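PDB 3JS6: ParM protein from Staphylococcus aureus, which probably assembles, as an actin-like ATPase, into dynamic filaments that help segregate plasmid DNA to daughter cells. Local coordinates for residues Phe11-Phe25 against Phe92-Glu106. Sequence-based numbering, arbitrary orientation.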
ATOM      1  N   PHE A  11      -2.636   0.456   3.928  1.00 17.72           N
ATOM      2  CA  PHE A  11      -3.278   1.765   3.875  1.00 24.36           C
ATOM      3  C   PHE A  11      -2.227   2.812   3.526  1.00 29.63           C
ATOM      4  O   PHE A  11      -1.725   3.518   4.388  1.00 33.14           O
ATOM      5  CB  PHE A  11      -3.931   2.089   5.216  1.00 25.85           C
ATOM      6  CG  PHE A  11      -5.013   1.118   5.602  1.00 25.64           C
ATOM      7  CD1 PHE A  11      -4.731   0.018   6.415  1.00 23.07           C
ATOM      8  CD2 PHE A  11      -6.305   1.282   5.115  1.00 22.49           C
ATOM      9  CE1 PHE A  11      -5.733  -0.913   6.737  1.00 21.66           C
ATOM     10  CE2 PHE A  11      -7.320   0.353   5.430  1.00 26.01           C
ATOM     11  CZ  PHE A  11      -7.024  -0.744   6.242  1.00 19.49           C
ATOM     12  N   GLY A  12      -1.903   2.900   2.247  1.00 41.26           N
ATOM     13  CA  GLY A  12      -0.869   3.818   1.821  1.00 48.32           C
ATOM     14  C   GLY A  12      -1.258   5.213   1.399  1.00 54.67           C
ATOM     15  O   GLY A  12      -2.391   5.683   1.594  1.00 49.97           O
ATOM     16  N   ASN A  13      -0.249   5.873   0.838  1.00 61.04           N
ATOM     17  CA  ASN A  13      -0.332   7.223   0.310  1.00 62.40           C
ATOM     18  C   ASN A  13      -1.758   7.617  -0.052  1.00 58.15           C
ATOM     19  O   ASN A  13      -2.529   8.076   0.794  1.00 63.48           O
ATOM     20  CB  ASN A  13       0.565   7.314  -0.932  1.00 65.48           C
ATOM     21  CG  ASN A  13       0.745   5.958  -1.629  1.00 67.21           C
ATOM     22  OD1 ASN A  13      -0.225   5.214  -1.840  1.00 63.45           O
ATOM     23  ND2 ASN A  13       1.991   5.637  -1.991  1.00 60.05           N
ATOM     24  N   GLY A  14      -2.095   7.431  -1.321  1.00 52.21           N
ATOM     25  CA  GLY A  14      -3.419   7.764  -1.798  1.00 47.26           C
ATOM     26  C   GLY A  14      -4.258   6.558  -2.178  1.00 38.17           C
ATOM     27  O   GLY A  14      -5.370   6.726  -2.668  1.00 28.14           O
ATOM     28  N   PHE A  15      -3.749   5.349  -1.940  1.00 31.05           N
ATOM     29  CA  PHE A  15      -4.488   4.134  -2.293  1.00 30.01           C
ATOM     30  C   PHE A  15      -4.460   3.084  -1.187  1.00 28.84           C
ATOM     31  O   PHE A  15      -3.470   2.954  -0.473  1.00 28.65           O
ATOM     32  CB  PHE A  15      -3.885   3.486  -3.536  1.00 29.76           C
ATOM     33  CG  PHE A  15      -4.077   4.269  -4.792  1.00 39.31           C
ATOM     34  CD1 PHE A  15      -5.224   4.102  -5.556  1.00 39.35           C
ATOM     35  CD2 PHE A  15      -3.112   5.174  -5.214  1.00 38.78           C
ATOM     36  CE1 PHE A  15      -5.410   4.825  -6.729  1.00 46.95           C
ATOM     37  CE2 PHE A  15      -3.286   5.904  -6.383  1.00 46.23           C
ATOM     38  CZ  PHE A  15      -4.440   5.730  -7.145  1.00 45.80           C
ATOM     39  N   VAL A  16      -5.544   2.325  -1.071  1.00 25.12           N
ATOM     40  CA  VAL A  16      -5.611   1.242  -0.090  1.00 24.29           C
ATOM     41  C   VAL A  16      -5.541  -0.039  -0.910  1.00 19.98           C
ATOM     42  O   VAL A  16      -6.283  -0.184  -1.889  1.00 22.32           O
ATOM     43  CB  VAL A  16      -6.944   1.256   0.686  1.00 21.11           C
ATOM     44  CG1 VAL A  16      -7.057   0.006   1.542  1.00 22.00           C
ATOM     45  CG2 VAL A  16      -7.021   2.495   1.562  1.00 21.53           C
ATOM     46  N   LYS A  17      -4.647  -0.948  -0.543  1.00 17.35           N
ATOM     47  CA  LYS A  17      -4.522  -2.219  -1.258  1.00 16.35           C
ATOM     48  C   LYS A  17      -4.991  -3.305  -0.280  1.00 17.67           C
ATOM     49  O   LYS A  17      -4.697  -3.231   0.906  1.00 16.47           O
ATOM     50  CB  LYS A  17      -3.056  -2.505  -1.639  1.00 23.84           C
ATOM     51  CG  LYS A  17      -2.561  -1.798  -2.922  1.00 28.77           C
ATOM     52  CD  LYS A  17      -2.362  -0.316  -2.732  1.00 27.10           C
ATOM     53  CE  LYS A  17      -1.336  -0.005  -1.657  1.00 33.36           C
ATOM     54  NZ  LYS A  17      -1.031   1.472  -1.630  1.00 37.93           N
ATOM     55  N   GLY A  18      -5.703  -4.299  -0.793  1.00 17.19           N
ATOM     56  CA  GLY A  18      -6.185  -5.380   0.037  1.00 14.39           C
ATOM     57  C   GLY A  18      -6.102  -6.728  -0.658  1.00 18.11           C
ATOM     58  O   GLY A  18      -6.210  -6.827  -1.878  1.00 18.85           O
ATOM     59  N   LYS A  19      -5.902  -7.792   0.113  1.00 19.52           N
ATOM     60  CA  LYS A  19      -5.853  -9.112  -0.509  1.00 17.71           C
ATOM     61  C   LYS A  19      -6.351 -10.168   0.470  1.00 17.29           C
ATOM     62  O   LYS A  19      -6.036 -10.117   1.656  1.00 18.54           O
ATOM     63  CB  LYS A  19      -4.417  -9.432  -0.958  1.00 18.70           C
ATOM     64  CG  LYS A  19      -4.238 -10.756  -1.700  1.00 27.85           C
ATOM     65  CD  LYS A  19      -2.806 -10.926  -2.202  1.00 28.69           C
ATOM     66  CE  LYS A  19      -2.675 -12.184  -3.075  1.00 32.02           C
ATOM     67  NZ  LYS A  19      -2.711 -13.435  -2.265  1.00 26.79           N
ATOM     68  N   ILE A  20      -7.168 -11.089  -0.025  1.00 21.46           N
ATOM     69  CA  ILE A  20      -7.648 -12.198   0.785  1.00 19.17           C
ATOM     70  C   ILE A  20      -7.729 -13.363  -0.189  1.00 19.08           C
ATOM     71  O   ILE A  20      -8.329 -13.247  -1.250  1.00 22.67           O
ATOM     72  CB  ILE A  20      -9.029 -11.904   1.481  1.00 17.19           C
ATOM     73  CG1 ILE A  20      -9.434 -13.128   2.327  1.00 24.76           C
ATOM     74  CG2 ILE A  20     -10.097 -11.540   0.465  1.00 15.77           C
ATOM     75  CD1 ILE A  20     -10.542 -12.863   3.335  1.00 22.63           C
ATOM     76  N   ASN A  21      -7.094 -14.481   0.170  1.00 23.24           N
ATOM     77  CA  ASN A  21      -7.052 -15.634  -0.708  1.00 26.32           C
ATOM     78  C   ASN A  21      -6.533 -15.149  -2.074  1.00 25.19           C
ATOM     79  O   ASN A  21      -5.488 -14.496  -2.133  1.00 27.19           O
ATOM     80  CB  ASN A  21      -8.442 -16.278  -0.796  1.00 25.45           C
ATOM     81  CG  ASN A  21      -8.947 -16.760   0.580  1.00 29.81           C
ATOM     82  OD1 ASN A  21      -8.174 -17.253   1.402  1.00 32.44           O
ATOM     83  ND2 ASN A  21     -10.242 -16.629   0.816  1.00 33.46           N
ATOM     84  N   ASP A  22      -7.241 -15.439  -3.161  1.00 25.89           N
ATOM     85  CA  ASP A  22      -6.781 -15.006  -4.480  1.00 35.28           C
ATOM     86  C   ASP A  22      -7.451 -13.722  -4.945  1.00 33.25           C
ATOM     87  O   ASP A  22      -7.331 -13.334  -6.098  1.00 31.80           O
ATOM     88  CB  ASP A  22      -7.034 -16.112  -5.501  1.00 35.23           C
ATOM     89  CG  ASP A  22      -6.298 -17.396  -5.148  1.00 41.79           C
ATOM     90  OD1 ASP A  22      -5.070 -17.333  -4.928  1.00 43.51           O
ATOM     91  OD2 ASP A  22      -6.941 -18.462  -5.085  1.00 41.52           O
ATOM     92  N   GLU A  23      -8.149 -13.064  -4.029  1.00 22.37           N
ATOM     93  CA  GLU A  23      -8.874 -11.833  -4.336  1.00 29.07           C
ATOM     94  C   GLU A  23      -8.089 -10.599  -3.893  1.00 27.07           C
ATOM     95  O   GLU A  23      -7.464 -10.598  -2.830  1.00 27.61           O
ATOM     96  CB  GLU A  23     -10.224 -11.873  -3.608  1.00 34.18           C
ATOM     97  CG  GLU A  23     -11.451 -12.260  -4.429  1.00 47.73           C
ATOM     98  CD  GLU A  23     -11.206 -13.297  -5.517  1.00 52.25           C
ATOM     99  OE1 GLU A  23     -10.990 -14.496  -5.207  1.00 51.05           O
ATOM    100  OE2 GLU A  23     -11.244 -12.897  -6.700  1.00 51.55           O
ATOM    101  N   LYS A  24      -8.106  -9.539  -4.693  1.00 23.21           N
ATOM    102  CA  LYS A  24      -7.388  -8.349  -4.266  1.00 24.86           C
ATOM    103  C   LYS A  24      -8.036  -7.091  -4.797  1.00 20.78           C
ATOM    104  O   LYS A  24      -8.860  -7.172  -5.682  1.00 22.19           O
ATOM    105  CB  LYS A  24      -5.903  -8.433  -4.671  1.00 29.16           C
ATOM    106  CG  LYS A  24      -5.635  -8.642  -6.143  1.00 34.81           C
ATOM    107  CD  LYS A  24      -4.136  -8.856  -6.373  1.00 44.21           C
ATOM    108  CE  LYS A  24      -3.779  -8.857  -7.849  1.00 47.56           C
ATOM    109  NZ  LYS A  24      -2.298  -8.871  -8.070  1.00 45.85           N
ATOM    110  N   PHE A  25      -7.709  -5.942  -4.205  1.00 20.50           N
ATOM    111  CA  PHE A  25      -8.252  -4.668  -4.667  1.00 21.45           C
ATOM    112  C   PHE A  25      -7.284  -3.533  -4.414  1.00 21.54           C
ATOM    113  O   PHE A  25      -6.419  -3.634  -3.549  1.00 22.25           O
ATOM    114  CB  PHE A  25      -9.615  -4.357  -3.992  1.00 25.72           C
ATOM    115  CG  PHE A  25      -9.515  -3.927  -2.542  1.00 23.61           C
ATOM    116  CD1 PHE A  25      -9.080  -2.641  -2.199  1.00 16.12           C
ATOM    117  CD2 PHE A  25      -9.855  -4.820  -1.514  1.00 22.15           C
ATOM    118  CE1 PHE A  25      -8.980  -2.241  -0.869  1.00 23.40           C
ATOM    119  CE2 PHE A  25      -9.759  -4.444  -0.183  1.00 24.12           C
ATOM    120  CZ  PHE A  25      -9.319  -3.144   0.149  1.00 32.07           C
ATOM    121  N   PHE A  92     -10.396   7.975   8.487  1.00 28.43           N
ATOM    122  CA  PHE A  92      -9.553   6.796   8.399  1.00 26.35           C
ATOM    123  C   PHE A  92     -10.199   5.600   9.064  1.00 28.13           C
ATOM    124  O   PHE A  92     -10.128   4.482   8.540  1.00 27.52           O
ATOM    125  CB  PHE A  92      -8.180   7.069   9.025  1.00 27.69           C
ATOM    126  CG  PHE A  92      -7.236   5.895   8.946  1.00 23.67           C
ATOM    127  CD1 PHE A  92      -7.025   5.078  10.050  1.00 30.89           C
ATOM    128  CD2 PHE A  92      -6.564   5.611   7.767  1.00 27.84           C
ATOM    129  CE1 PHE A  92      -6.152   3.995   9.983  1.00 21.39           C
ATOM    130  CE2 PHE A  92      -5.687   4.526   7.695  1.00 30.09           C
ATOM    131  CZ  PHE A  92      -5.485   3.720   8.809  1.00 24.18           C
ATOM    132  N   LYS A  93     -10.818   5.813  10.219  1.00 19.21           N
ATOM    133  CA  LYS A  93     -11.474   4.696  10.882  1.00 24.96           C
ATOM    134  C   LYS A  93     -12.541   4.083   9.985  1.00 20.64           C
ATOM    135  O   LYS A  93     -12.679   2.865   9.948  1.00 19.40           O
ATOM    136  CB  LYS A  93     -12.080   5.133  12.216  1.00 27.65           C
ATOM    137  CG  LYS A  93     -10.999   5.434  13.248  1.00 38.60           C
ATOM    138  CD  LYS A  93     -11.552   5.673  14.642  1.00 42.44           C
ATOM    139  CE  LYS A  93     -12.124   7.054  14.809  1.00 48.14           C
ATOM    140  NZ  LYS A  93     -12.464   7.266  16.241  1.00 52.22           N
ATOM    141  N   ASP A  94     -13.288   4.915   9.256  1.00 22.00           N
ATOM    142  CA  ASP A  94     -14.329   4.401   8.367  1.00 21.68           C
ATOM    143  C   ASP A  94     -13.687   3.649   7.191  1.00 19.97           C
ATOM    144  O   ASP A  94     -14.190   2.607   6.758  1.00 23.27           O
ATOM    145  CB  ASP A  94     -15.212   5.544   7.834  1.00 19.35           C
ATOM    146  CG  ASP A  94     -16.143   6.137   8.910  1.00 34.59           C
ATOM    147  OD1 ASP A  94     -16.688   7.240   8.689  1.00 31.31           O
ATOM    148  OD2 ASP A  94     -16.347   5.503   9.970  1.00 35.83           O
ATOM    149  N   LEU A  95     -12.588   4.190   6.674  1.00 19.68           N
ATOM    150  CA  LEU A  95     -11.855   3.570   5.583  1.00 23.52           C
ATOM    151  C   LEU A  95     -11.426   2.143   6.008  1.00 22.93           C
ATOM    152  O   LEU A  95     -11.548   1.182   5.242  1.00 22.53           O
ATOM    153  CB  LEU A  95     -10.610   4.382   5.255  1.00 23.41           C
ATOM    154  CG  LEU A  95      -9.666   3.785   4.186  1.00 25.37           C
ATOM    155  CD1 LEU A  95     -10.349   3.825   2.800  1.00 28.13           C
ATOM    156  CD2 LEU A  95      -8.362   4.590   4.147  1.00 24.81           C
ATOM    157  N   VAL A  96     -10.914   2.015   7.224  1.00 19.12           N
ATOM    158  CA  VAL A  96     -10.482   0.701   7.716  1.00 19.02           C
ATOM    159  C   VAL A  96     -11.666  -0.283   7.728  1.00 17.87           C
ATOM    160  O   VAL A  96     -11.543  -1.418   7.246  1.00 20.82           O
ATOM    161  CB  VAL A  96      -9.860   0.818   9.129  1.00 17.71           C
ATOM    162  CG1 VAL A  96      -9.612  -0.586   9.720  1.00 17.87           C
ATOM    163  CG2 VAL A  96      -8.541   1.571   9.047  1.00 22.38           C
ATOM    164  N   GLU A  97     -12.814   0.138   8.266  1.00 17.81           N
ATOM    165  CA  GLU A  97     -13.989  -0.744   8.283  1.00 17.17           C
ATOM    166  C   GLU A  97     -14.441  -1.163   6.862  1.00 17.36           C
ATOM    167  O   GLU A  97     -14.760  -2.333   6.640  1.00 16.40           O
ATOM    168  CB  GLU A  97     -15.185  -0.091   8.998  1.00 24.32           C
ATOM    169  CG  GLU A  97     -14.969   0.212  10.477  1.00 25.44           C
ATOM    170  CD  GLU A  97     -14.595  -1.016  11.266  1.00 30.58           C
ATOM    171  OE1 GLU A  97     -15.305  -2.027  11.134  1.00 32.10           O
ATOM    172  OE2 GLU A  97     -13.590  -0.968  12.006  1.00 37.61           O
ATOM    173  N   CYS A  98     -14.510  -0.221   5.913  1.00 17.86           N
ATOM    174  CA  CYS A  98     -14.919  -0.577   4.536  1.00 22.32           C
ATOM    175  C   CYS A  98     -13.922  -1.520   3.839  1.00 17.50           C
ATOM    176  O   CYS A  98     -14.316  -2.371   3.039  1.00 21.38           O
ATOM    177  CB  CYS A  98     -15.097   0.686   3.678  1.00 18.91           C
ATOM    178  SG  CYS A  98     -16.430   1.737   4.301  1.00 27.76           S
ATOM    179  N   SER A  99     -12.638  -1.335   4.127  1.00 18.97           N
ATOM    180  CA  SER A  99     -11.572  -2.148   3.543  1.00 20.42           C
ATOM    181  C   SER A  99     -11.693  -3.565   4.112  1.00 22.46           C
ATOM    182  O   SER A  99     -11.614  -4.565   3.395  1.00 15.31           O
ATOM    183  CB  SER A  99     -10.205  -1.542   3.890  1.00 21.52           C
ATOM    184  OG  SER A  99     -10.055  -0.274   3.267  1.00 21.84           O
ATOM    185  N   ILE A 100     -11.899  -3.652   5.412  1.00 17.74           N
ATOM    186  CA  ILE A 100     -12.072  -4.962   6.019  1.00 17.04           C
ATOM    187  C   ILE A 100     -13.342  -5.580   5.433  1.00 17.31           C
ATOM    188  O   ILE A 100     -13.366  -6.756   5.061  1.00 20.45           O
ATOM    189  CB  ILE A 100     -12.171  -4.840   7.555  1.00 17.56           C
ATOM    190  CG1 ILE A 100     -10.761  -4.572   8.116  1.00 17.03           C
ATOM    191  CG2 ILE A 100     -12.818  -6.102   8.137  1.00 24.47           C
ATOM    192  CD1 ILE A 100     -10.706  -4.291   9.612  1.00 22.41           C
ATOM    193  N   GLY A 101     -14.395  -4.774   5.313  1.00 17.89           N
ATOM    194  CA  GLY A 101     -15.641  -5.276   4.762  1.00 22.36           C
ATOM    195  C   GLY A 101     -15.532  -5.814   3.341  1.00 25.24           C
ATOM    196  O   GLY A 101     -16.143  -6.841   3.012  1.00 19.78           O
ATOM    197  N   LEU A 102     -14.761  -5.134   2.492  1.00 23.34           N
ATOM    198  CA  LEU A 102     -14.590  -5.568   1.100  1.00 24.35           C
ATOM    199  C   LEU A 102     -13.922  -6.936   1.057  1.00 22.42           C
ATOM    200  O   LEU A 102     -14.263  -7.774   0.229  1.00 21.63           O
ATOM    201  CB  LEU A 102     -13.716  -4.595   0.296  1.00 26.16           C
ATOM    202  CG  LEU A 102     -14.333  -3.536  -0.618  1.00 34.69           C
ATOM    203  CD1 LEU A 102     -13.185  -2.920  -1.450  1.00 25.49           C
ATOM    204  CD2 LEU A 102     -15.415  -4.142  -1.547  1.00 25.16           C
ATOM    205  N   LEU A 103     -12.940  -7.144   1.924  1.00 19.72           N
ATOM    206  CA  LEU A 103     -12.280  -8.435   1.955  1.00 22.09           C
ATOM    207  C   LEU A 103     -13.240  -9.495   2.514  1.00 18.22           C
ATOM    208  O   LEU A 103     -13.295 -10.615   1.986  1.00 18.56           O
ATOM    209  CB  LEU A 103     -10.988  -8.380   2.769  1.00 13.99           C
ATOM    210  CG  LEU A 103      -9.869  -7.461   2.216  1.00 19.28           C
ATOM    211  CD1 LEU A 103      -8.595  -7.632   3.056  1.00 16.85           C
ATOM    212  CD2 LEU A 103      -9.561  -7.788   0.743  1.00 16.78           C
ATOM    213  N   ALA A 104     -14.028  -9.130   3.530  1.00 16.08           N
ATOM    214  CA  ALA A 104     -14.983 -10.068   4.129  1.00 21.13           C
ATOM    215  C   ALA A 104     -16.016 -10.529   3.110  1.00 23.49           C
ATOM    216  O   ALA A 104     -16.436 -11.690   3.113  1.00 21.06           O
ATOM    217  CB  ALA A 104     -15.697  -9.425   5.363  1.00 17.62           C
ATOM    218  N   ARG A 105     -16.409  -9.629   2.217  1.00 15.83           N
ATOM    219  CA  ARG A 105     -17.401  -9.969   1.219  1.00 22.39           C
ATOM    220  C   ARG A 105     -16.896 -11.071   0.276  1.00 24.38           C
ATOM    221  O   ARG A 105     -17.686 -11.733  -0.385  1.00 21.88           O
ATOM    222  CB  ARG A 105     -17.789  -8.728   0.405  1.00 17.65           C
ATOM    223  CG  ARG A 105     -19.090  -8.899  -0.391  1.00 31.18           C
ATOM    224  CD  ARG A 105     -18.795  -8.969  -1.882  1.00 41.45           C
ATOM    225  NE  ARG A 105     -18.140  -7.749  -2.358  1.00 41.04           N
ATOM    226  CZ  ARG A 105     -18.779  -6.622  -2.656  1.00 49.49           C
ATOM    227  NH1 ARG A 105     -18.095  -5.562  -3.072  1.00 46.87           N
ATOM    228  NH2 ARG A 105     -20.105  -6.560  -2.565  1.00 39.61           N
ATOM    229  N   GLU A 106     -15.582 -11.250   0.203  1.00 18.69           N
ATOM    230  CA  GLU A 106     -15.016 -12.290  -0.663  1.00 25.63           C
ATOM    231  C   GLU A 106     -15.073 -13.676  -0.022  1.00 28.35           C
ATOM    232  O   GLU A 106     -14.660 -14.651  -0.631  1.00 29.00           O
ATOM    233  CB  GLU A 106     -13.575 -11.944  -1.046  1.00 20.71           C
ATOM    234  CG  GLU A 106     -13.453 -10.690  -1.934  1.00 21.23           C
ATOM    235  CD  GLU A 106     -14.311 -10.777  -3.194  1.00 31.41           C
ATOM    236  OE1 GLU A 106     -14.516 -11.893  -3.728  1.00 30.30           O
ATOM    237  OE2 GLU A 106     -14.774  -9.728  -3.671  1.00 40.10           O
TER
HETATM  238  O   HOH W   1     -11.485 -15.058  -1.074  1.00 44.92           O
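Phe-92 presents its ring edge to the face of Phe-11 at one end of the contact, an edge-to-face pair with planes at 68°, while Val-96 CG2 makes a CH-pi contact over a face of Phe-11. Farther along the helix, Phe-25 has its CG between the backbone N and carbonyl carbon (chi1 74°), and its ring is sandwiched: Gly-18 N lies over one face, and Leu-102 CD1 makes a CH-pi contact over the opposite face, 3.8 Å from the ring centroid. Leu-103 CD2 meets the edge of that ring, 3.5 Å from Phe-25 CE2. Among aliphatic groups, Val-16 CG2 meets Leu-95 CD2 tip to tip at 3.6 Å, and Ile-20 and Leu-103 slide past each other in opposite directions, CG2 of Ile-20 3.8 Å from CD2 of Leu-103. In this actin-like N-terminal domain, the hairpin 15-20/23-25, closed by a type II' turn, belongs to a mixed sheet against which helix 92-104 packs; the axes of helix and strand 15-20 approach to 8.5 Å at 31°. Buried Ser-99 OG donates a hydrogen bond to Leu-95 O (2.9 Å) from above the carbonyl plane, while Ser-99 N reaches that oxygen from the opposite face. At the turn, a water accepts from Asn-21 ND2 and donates to Glu-106 O, whereas Glu-23 OE2 and Glu-106 OE1 lie 4.5 Å apart, probably unfavourably if both are ionised.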